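Local atomic coordinates of arginine decarboxylase, A207R protein (Paramecium bursaria Chlorella virus 1, PDB entry 2NVA), a protein that decarboxylates arginine to agmatine with the help of pyridoxal 5'-phosphate, as a viral member of the eukaryotic ornithine decarboxylase-like family. Residues A[264-269]-A[281-286]; A[117-122]-A[164-169]. All blocks are in the same frame, centred on the assembly; numbering follows the deposited sequence.

Contact 1 of 2, residues A[264-269]-A[281-286]; sequences LATQVI and FFNEST
Asn283 turns its amide back onto strand 262-274, and its OD1 collects two hydrogen bonds there. Thr266 donates from OG1, 2.6 Å from Asn283 OD1 and nearly in line with the C=O bond; the backbone N of Gln267 donates over 2.9 Å to the same OD1, from 42° above the carbonyl plane. The backbone of Asn283 answers in the other direction, its N reaching Gln267 O at 3.2 Å, so that residue grips the strand by both main chain and side chain. CG of Asn283 stands between its own N and carbonyl carbon (chi1 62°), and a chi2 of -7° completes the placing of OD1. Two residues further along strand 262-274, Ile269 N bonds to Phe281 O at 2.8 Å, and between these two links Val268 and Phe282 face each other as an antiparallel non-hydrogen-bonded pair. Their side chains share one face of the sheet: CG2 of Val268 meets CE1 of the Phe282 ring at 3.7 Å, while the methyl of Thr266 lies 3.7 Å from Phe282 CD1. Beyond Phe282 the chain leaves the strand, and Leu264 and Glu284 come tip to tip, Leu264 CD2 4.0 Å from Glu284 CD. The buried carboxylate is met by Ser18 OG at OE1 and by the backbone N of both Ser285 and Gly289 at OE2. Val345 packs on Thr266 and Phe282 from strand 344-347. This is the open end of the beta hairpin 262-274/277-282 in the C-terminal beta domain: the side-chain amide takes over the pairing of Gln267 N where regular strand pairing stops, and the several donors around Glu284 would be expected to favour its ionised form.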
ATOM      1  N   LEU A 264       8.197   8.177 -14.214  1.00 12.04           N
ATOM      2  CA  LEU A 264       7.194   8.868 -13.392  1.00 12.01           C
ATOM      3  C   LEU A 264       7.671  10.284 -13.085  1.00 11.68           C
ATOM      4  O   LEU A 264       8.680  10.459 -12.438  1.00 12.10           O
ATOM      5  CB  LEU A 264       6.914   8.100 -12.098  1.00 12.27           C
ATOM      6  CG  LEU A 264       5.899   8.712 -11.116  1.00 12.08           C
ATOM      7  CD1 LEU A 264       4.571   9.091 -11.777  1.00 12.29           C
ATOM      8  CD2 LEU A 264       5.662   7.724  -9.956  1.00 13.39           C
ATOM      9  N   ALA A 265       6.925  11.270 -13.572  1.00 12.13           N
ATOM     10  CA  ALA A 265       7.241  12.686 -13.358  1.00 11.51           C
ATOM     11  C   ALA A 265       6.455  13.218 -12.162  1.00 11.60           C
ATOM     12  O   ALA A 265       5.263  12.945 -12.028  1.00 11.38           O
ATOM     13  CB  ALA A 265       6.911  13.494 -14.600  1.00 11.65           C
ATOM     14  N   THR A 266       7.150  13.943 -11.293  1.00 11.54           N
ATOM     15  CA  THR A 266       6.553  14.464 -10.073  1.00 12.31           C
ATOM     16  C   THR A 266       7.138  15.843  -9.761  1.00 12.03           C
ATOM     17  O   THR A 266       8.283  16.145 -10.126  1.00 11.79           O
ATOM     18  CB  THR A 266       6.707  13.480  -8.876  1.00 12.34           C
ATOM     19  OG1 THR A 266       6.082  14.015  -7.707  1.00 13.80           O
ATOM     20  CG2 THR A 266       8.172  13.171  -8.559  1.00 12.44           C
ATOM     21  N   GLN A 267       6.342  16.662  -9.075  1.00 12.28           N
ATOM     22  CA  GLN A 267       6.706  18.058  -8.844  1.00 12.29           C
ATOM     23  C   GLN A 267       7.061  18.317  -7.379  1.00 12.38           C
ATOM     24  O   GLN A 267       6.450  17.737  -6.480  1.00 12.03           O
ATOM     25  CB  GLN A 267       5.535  18.972  -9.251  1.00 12.27           C
ATOM     26  CG  GLN A 267       5.904  20.444  -9.366  1.00 13.21           C
ATOM     27  CD  GLN A 267       4.690  21.329  -9.628  1.00 13.72           C
ATOM     28  OE1 GLN A 267       3.658  21.182  -8.989  1.00 14.32           O
ATOM     29  NE2 GLN A 267       4.820  22.259 -10.570  1.00 15.93           N
ATOM     30  N   VAL A 268       8.045  19.193  -7.161  1.00 11.68           N
ATOM     31  CA  VAL A 268       8.358  19.705  -5.834  1.00 11.99           C
ATOM     32  C   VAL A 268       7.233  20.650  -5.405  1.00 12.09           C
ATOM     33  O   VAL A 268       6.998  21.677  -6.042  1.00 11.96           O
ATOM     34  CB  VAL A 268       9.694  20.482  -5.807  1.00 11.90           C
ATOM     35  CG1 VAL A 268       9.984  21.004  -4.397  1.00 12.35           C
ATOM     36  CG2 VAL A 268      10.839  19.598  -6.319  1.00 11.73           C
ATOM     37  N   ILE A 269       6.534  20.268  -4.345  1.00 12.26           N
ATOM     38  CA  ILE A 269       5.412  21.050  -3.849  1.00 12.04           C
ATOM     39  C   ILE A 269       5.677  21.736  -2.517  1.00 12.41           C
ATOM     40  O   ILE A 269       4.933  22.637  -2.140  1.00 12.43           O
ATOM     41  CB  ILE A 269       4.076  20.226  -3.826  1.00 12.10           C
ATOM     42  CG1 ILE A 269       4.129  19.055  -2.843  1.00 13.10           C
ATOM     43  CG2 ILE A 269       3.706  19.750  -5.236  1.00 12.55           C
ATOM     44  CD1 ILE A 269       3.734  19.446  -1.413  1.00 12.94           C
ATOM     45  N   PHE A 281       9.255  18.026  -0.596  1.00 12.07           N
ATOM     46  CA  PHE A 281       8.046  17.224  -0.593  1.00 12.32           C
ATOM     47  C   PHE A 281       7.491  17.217  -2.001  1.00 12.03           C
ATOM     48  O   PHE A 281       7.431  18.260  -2.643  1.00 12.41           O
ATOM     49  CB  PHE A 281       7.027  17.806   0.386  1.00 12.35           C
ATOM     50  CG  PHE A 281       7.400  17.581   1.809  1.00 11.91           C
ATOM     51  CD1 PHE A 281       6.744  16.622   2.564  1.00 13.21           C
ATOM     52  CD2 PHE A 281       8.455  18.283   2.376  1.00 13.03           C
ATOM     53  CE1 PHE A 281       7.112  16.402   3.910  1.00 13.76           C
ATOM     54  CE2 PHE A 281       8.841  18.063   3.711  1.00 13.28           C
ATOM     55  CZ  PHE A 281       8.170  17.121   4.467  1.00 13.31           C
ATOM     56  N   PHE A 282       7.124  16.025  -2.468  1.00 12.57           N
ATOM     57  CA  PHE A 282       6.639  15.811  -3.845  1.00 12.67           C
ATOM     58  C   PHE A 282       5.163  15.474  -3.881  1.00 13.18           C
ATOM     59  O   PHE A 282       4.617  15.021  -2.879  1.00 13.18           O
ATOM     60  CB  PHE A 282       7.427  14.680  -4.503  1.00 12.96           C
ATOM     61  CG  PHE A 282       8.871  15.042  -4.749  1.00 13.06           C
ATOM     62  CD1 PHE A 282       9.273  15.571  -5.991  1.00 13.29           C
ATOM     63  CD2 PHE A 282       9.823  14.903  -3.728  1.00 12.18           C
ATOM     64  CE1 PHE A 282      10.601  15.924  -6.214  1.00 12.39           C
ATOM     65  CE2 PHE A 282      11.150  15.268  -3.937  1.00 13.61           C
ATOM     66  CZ  PHE A 282      11.542  15.775  -5.190  1.00 13.01           C
ATOM     67  N   ASN A 283       4.523  15.677  -5.036  1.00 12.99           N
ATOM     68  CA  ASN A 283       3.117  15.271  -5.177  1.00 13.20           C
ATOM     69  C   ASN A 283       2.975  13.777  -5.511  1.00 13.30           C
ATOM     70  O   ASN A 283       2.074  13.357  -6.254  1.00 14.31           O
ATOM     71  CB  ASN A 283       2.346  16.178  -6.154  1.00 13.14           C
ATOM     72  CG  ASN A 283       2.902  16.140  -7.583  1.00 13.42           C
ATOM     73  OD1 ASN A 283       3.951  15.548  -7.859  1.00 14.51           O
ATOM     74  ND2 ASN A 283       2.172  16.759  -8.504  1.00 13.89           N
ATOM     75  N   GLU A 284       3.895  12.995  -4.961  1.00 13.26           N
ATOM     76  CA  GLU A 284       3.896  11.532  -5.024  1.00 12.91           C
ATOM     77  C   GLU A 284       4.260  10.986  -3.650  1.00 12.82           C
ATOM     78  O   GLU A 284       4.621  11.754  -2.746  1.00 13.36           O
ATOM     79  CB  GLU A 284       4.907  11.048  -6.053  1.00 12.65           C
ATOM     80  CG  GLU A 284       4.291  10.694  -7.392  1.00 12.95           C
ATOM     81  CD  GLU A 284       3.314   9.519  -7.331  1.00 13.45           C
ATOM     82  OE1 GLU A 284       2.486   9.411  -8.252  1.00 14.16           O
ATOM     83  OE2 GLU A 284       3.360   8.718  -6.365  1.00 13.49           O
ATOM     84  N   SER A 285       4.154   9.673  -3.476  1.00 12.84           N
ATOM     85  CA  SER A 285       4.442   9.080  -2.169  1.00 12.50           C
ATOM     86  C   SER A 285       4.676   7.575  -2.253  1.00 12.36           C
ATOM     87  O   SER A 285       4.399   6.958  -3.286  1.00 12.60           O
ATOM     88  CB  SER A 285       3.316   9.398  -1.167  1.00 13.22           C
ATOM     89  OG  SER A 285       2.243   8.468  -1.277  1.00 13.48           O
ATOM     90  N   THR A 286       5.190   7.006  -1.158  1.00 12.34           N
ATOM     91  CA  THR A 286       5.338   5.551  -1.038  1.00 13.14           C
ATOM     92  C   THR A 286       3.972   4.843  -1.006  1.00 13.17           C
ATOM     93  O   THR A 286       3.888   3.645  -1.254  1.00 12.75           O
ATOM     94  CB  THR A 286       6.133   5.148   0.214  1.00 12.70           C
ATOM     95  OG1 THR A 286       5.484   5.656   1.383  1.00 13.16           O
ATOM     96  CG2 THR A 286       7.545   5.692   0.139  1.00 13.23           C
TER

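Contact 2 of 2, residues A[117-122]-A[164-169]; sequences ELDKIH and KQLDIE
Leu166 pushes its isobutyl group into a shallow hollow on helix 115-124, formed by Leu118, Asp119 and His122. Its CD1 lies 3.8 Å from the carbonyl O of Leu118 and equally close to Asp119 OD1, an oxygen that Tyr162 also holds by a hydrogen bond. The other methyl, CD2, sits over the middle of one face of the His122 imidazole, a CH-pi contact 4.1 Å from the ring centroid. CG of His122 is anti to the backbone N (chi1 -179°), and a chi2 of 74° sets the turn of the ring. There ND1 donates to Leu166 O at 3.0 Å, in the carbonyl plane and on a lone pair, though the bond is bent to 136° at the hydrogen. The same leucine is thus met at its side chain and at its carbonyl. Ile168, the second bump, fills the groove between Leu118, Ile121 and His122: its CD1 presses on CG2 of Ile121 at 3.7 Å and approaches His122 CA, and its CG2 lies 4.1 Å from Leu118 CD2. A Schellman motif with Asp167 at positive phi ends helix 156-165 between the two bumps and turns the chain so that both reach the same helix. Met130 of strand 129-133 touches both Ile121 and Ile168, Ala163 backs Leu118, and Leu99 of helix 96-105 flanks Ile121, making this ordinary helix-to-loop packing on the outside of the TIM barrel.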
ATOM      1  N   GLU A 117      -6.131 -27.668  -2.895  1.00 11.45           N
ATOM      2  CA  GLU A 117      -6.332 -27.007  -4.189  1.00 11.67           C
ATOM      3  C   GLU A 117      -6.791 -28.017  -5.258  1.00 11.96           C
ATOM      4  O   GLU A 117      -7.631 -27.693  -6.119  1.00 12.27           O
ATOM      5  CB  GLU A 117      -5.058 -26.305  -4.634  1.00 11.79           C
ATOM      6  CG  GLU A 117      -5.290 -25.229  -5.685  1.00 12.15           C
ATOM      7  CD  GLU A 117      -5.962 -23.961  -5.143  1.00 12.96           C
ATOM      8  OE1 GLU A 117      -6.284 -23.072  -5.961  1.00 12.42           O
ATOM      9  OE2 GLU A 117      -6.169 -23.848  -3.897  1.00 13.74           O
ATOM     10  N   LEU A 118      -6.231 -29.229  -5.203  1.00 11.57           N
ATOM     11  CA  LEU A 118      -6.653 -30.314  -6.110  1.00 12.18           C
ATOM     12  C   LEU A 118      -8.107 -30.709  -5.875  1.00 12.15           C
ATOM     13  O   LEU A 118      -8.845 -30.965  -6.826  1.00 12.28           O
ATOM     14  CB  LEU A 118      -5.737 -31.541  -5.983  1.00 12.17           C
ATOM     15  CG  LEU A 118      -4.311 -31.378  -6.518  1.00 12.25           C
ATOM     16  CD1 LEU A 118      -3.454 -32.569  -6.139  1.00 13.12           C
ATOM     17  CD2 LEU A 118      -4.275 -31.160  -8.043  1.00 13.43           C
ATOM     18  N   ASP A 119      -8.520 -30.726  -4.608  1.00 12.36           N
ATOM     19  CA  ASP A 119      -9.929 -30.967  -4.263  1.00 12.64           C
ATOM     20  C   ASP A 119     -10.832 -29.941  -4.947  1.00 12.85           C
ATOM     21  O   ASP A 119     -11.852 -30.303  -5.530  1.00 13.07           O
ATOM     22  CB  ASP A 119     -10.157 -30.879  -2.753  1.00 13.01           C
ATOM     23  CG  ASP A 119      -9.542 -32.031  -2.000  1.00 13.51           C
ATOM     24  OD1 ASP A 119      -9.345 -33.102  -2.606  1.00 14.11           O
ATOM     25  OD2 ASP A 119      -9.246 -31.857  -0.796  1.00 14.26           O
ATOM     26  N   LYS A 120     -10.444 -28.666  -4.872  1.00 12.36           N
ATOM     27  CA  LYS A 120     -11.208 -27.581  -5.491  1.00 12.43           C
ATOM     28  C   LYS A 120     -11.309 -27.786  -6.993  1.00 12.29           C
ATOM     29  O   LYS A 120     -12.387 -27.630  -7.572  1.00 12.24           O
ATOM     30  CB  LYS A 120     -10.563 -26.221  -5.202  1.00 12.47           C
ATOM     31  CG  LYS A 120     -10.977 -25.611  -3.878  1.00 13.62           C
ATOM     32  CD  LYS A 120     -10.496 -24.164  -3.775  1.00 14.41           C
ATOM     33  CE  LYS A 120      -9.074 -24.092  -3.303  1.00 14.44           C
ATOM     34  NZ  LYS A 120      -8.545 -22.695  -3.344  1.00 12.35           N
ATOM     35  N   ILE A 121     -10.181 -28.127  -7.611  1.00 11.72           N
ATOM     36  CA  ILE A 121     -10.123 -28.378  -9.060  1.00 12.23           C
ATOM     37  C   ILE A 121     -11.064 -29.512  -9.445  1.00 12.38           C
ATOM     38  O   ILE A 121     -11.866 -29.379 -10.370  1.00 12.29           O
ATOM     39  CB  ILE A 121      -8.671 -28.683  -9.523  1.00 12.22           C
ATOM     40  CG1 ILE A 121      -7.768 -27.454  -9.324  1.00 12.96           C
ATOM     41  CG2 ILE A 121      -8.623 -29.220 -10.988  1.00 12.06           C
ATOM     42  CD1 ILE A 121      -8.072 -26.259 -10.249  1.00 13.73           C
ATOM     43  N   HIS A 122     -10.962 -30.619  -8.714  1.00 12.23           N
ATOM     44  CA  HIS A 122     -11.801 -31.787  -8.956  1.00 12.64           C
ATOM     45  C   HIS A 122     -13.283 -31.415  -8.961  1.00 12.60           C
ATOM     46  O   HIS A 122     -14.033 -31.822  -9.859  1.00 12.70           O
ATOM     47  CB  HIS A 122     -11.529 -32.869  -7.912  1.00 12.16           C
ATOM     48  CG  HIS A 122     -12.339 -34.110  -8.123  1.00 13.66           C
ATOM     49  ND1 HIS A 122     -12.061 -35.015  -9.125  1.00 14.97           N
ATOM     50  CD2 HIS A 122     -13.437 -34.579  -7.486  1.00 14.88           C
ATOM     51  CE1 HIS A 122     -12.951 -35.994  -9.091  1.00 14.72           C
ATOM     52  NE2 HIS A 122     -13.795 -35.755  -8.101  1.00 15.04           N
ATOM     53  N   LYS A 164      -3.468 -37.695  -9.730  1.00 13.02           N
ATOM     54  CA  LYS A 164      -3.796 -38.894 -10.533  1.00 13.53           C
ATOM     55  C   LYS A 164      -5.082 -39.554 -10.026  1.00 13.82           C
ATOM     56  O   LYS A 164      -5.976 -39.901 -10.807  1.00 13.29           O
ATOM     57  CB  LYS A 164      -2.625 -39.901 -10.494  1.00 13.60           C
ATOM     58  CG  LYS A 164      -2.737 -41.068 -11.492  1.00 15.23           C
ATOM     59  CD  LYS A 164      -2.359 -40.629 -12.917  1.00 16.39           C
ATOM     60  CE  LYS A 164      -2.737 -41.700 -13.935  1.00 18.40           C
ATOM     61  NZ  LYS A 164      -2.478 -41.221 -15.325  1.00 19.75           N
ATOM     62  N   GLN A 165      -5.166 -39.702  -8.701  1.00 13.77           N
ATOM     63  CA  GLN A 165      -6.322 -40.320  -8.060  1.00 14.08           C
ATOM     64  C   GLN A 165      -7.623 -39.569  -8.363  1.00 14.36           C
ATOM     65  O   GLN A 165      -8.679 -40.192  -8.504  1.00 13.90           O
ATOM     66  CB  GLN A 165      -6.108 -40.404  -6.551  1.00 14.37           C
ATOM     67  CG  GLN A 165      -7.379 -40.712  -5.800  1.00 15.08           C
ATOM     68  CD  GLN A 165      -7.185 -40.910  -4.322  1.00 17.61           C
ATOM     69  OE1 GLN A 165      -8.134 -41.294  -3.625  1.00 19.48           O
ATOM     70  NE2 GLN A 165      -5.966 -40.673  -3.819  1.00 17.16           N
ATOM     71  N   LEU A 166      -7.539 -38.239  -8.448  1.00 13.70           N
ATOM     72  CA  LEU A 166      -8.702 -37.395  -8.749  1.00 13.87           C
ATOM     73  C   LEU A 166      -8.923 -37.151 -10.248  1.00 13.73           C
ATOM     74  O   LEU A 166      -9.752 -36.317 -10.620  1.00 13.62           O
ATOM     75  CB  LEU A 166      -8.613 -36.056  -8.000  1.00 13.71           C
ATOM     76  CG  LEU A 166      -8.683 -36.067  -6.468  1.00 14.57           C
ATOM     77  CD1 LEU A 166      -8.536 -34.643  -5.935  1.00 13.79           C
ATOM     78  CD2 LEU A 166      -9.973 -36.705  -5.966  1.00 16.71           C
ATOM     79  N   ASP A 167      -8.202 -37.890 -11.092  1.00 13.21           N
ATOM     80  CA  ASP A 167      -8.342 -37.770 -12.541  1.00 13.76           C
ATOM     81  C   ASP A 167      -8.022 -36.351 -13.013  1.00 13.95           C
ATOM     82  O   ASP A 167      -8.647 -35.842 -13.955  1.00 14.19           O
ATOM     83  CB  ASP A 167      -9.745 -38.196 -12.994  1.00 14.34           C
ATOM     84  CG  ASP A 167      -9.941 -39.694 -12.912  1.00 16.44           C
ATOM     85  OD1 ASP A 167      -8.938 -40.448 -13.047  1.00 18.10           O
ATOM     86  OD2 ASP A 167     -11.099 -40.147 -12.753  1.00 17.78           O
ATOM     87  N   ILE A 168      -7.049 -35.739 -12.340  1.00 13.18           N
ATOM     88  CA  ILE A 168      -6.540 -34.399 -12.683  1.00 13.22           C
ATOM     89  C   ILE A 168      -5.279 -34.529 -13.530  1.00 13.27           C
ATOM     90  O   ILE A 168      -4.333 -35.216 -13.139  1.00 13.27           O
ATOM     91  CB  ILE A 168      -6.221 -33.554 -11.412  1.00 13.10           C
ATOM     92  CG1 ILE A 168      -7.467 -33.280 -10.550  1.00 14.43           C
ATOM     93  CG2 ILE A 168      -5.552 -32.215 -11.807  1.00 12.73           C
ATOM     94  CD1 ILE A 168      -8.707 -32.912 -11.366  1.00 16.53           C
ATOM     95  N   GLU A 169      -5.286 -33.888 -14.699  1.00 12.83           N
ATOM     96  CA  GLU A 169      -4.179 -33.957 -15.642  1.00 13.43           C
ATOM     97  C   GLU A 169      -3.084 -32.979 -15.224  1.00 13.35           C
ATOM     98  O   GLU A 169      -3.285 -31.768 -15.289  1.00 13.68           O
ATOM     99  CB  GLU A 169      -4.701 -33.605 -17.035  1.00 13.88           C
ATOM    100  CG  GLU A 169      -3.710 -33.798 -18.180  1.00 15.11           C
ATOM    101  CD  GLU A 169      -4.309 -33.415 -19.538  1.00 17.13           C
ATOM    102  OE1 GLU A 169      -3.589 -33.512 -20.572  1.00 16.03           O
ATOM    103  OE2 GLU A 169      -5.494 -33.006 -19.576  1.00 16.60           O
TER

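In the fold
From the N terminus, the chain contributes strand 18-22 to the beta domain before it enters the parallel barrel. Contact 2 comes first, closing a 41-residue loop that runs through strand 129-133 and helix 156-165 and ties two outer helices of the barrel near strand 170-174. The chain then completes the barrel with strand 248-251 and returns to the beta domain, where contact 1 closes the hairpin, with 11 residues between its segments, nine of them in the strands. The two contacts lie in series, neither nested nor crossed, with centres 49 Å apart on opposite sides of the chain's centre. The dimer brings their segments together: Lys120 NZ of one subunit hydrogen-bonds to Ile269 O of the other.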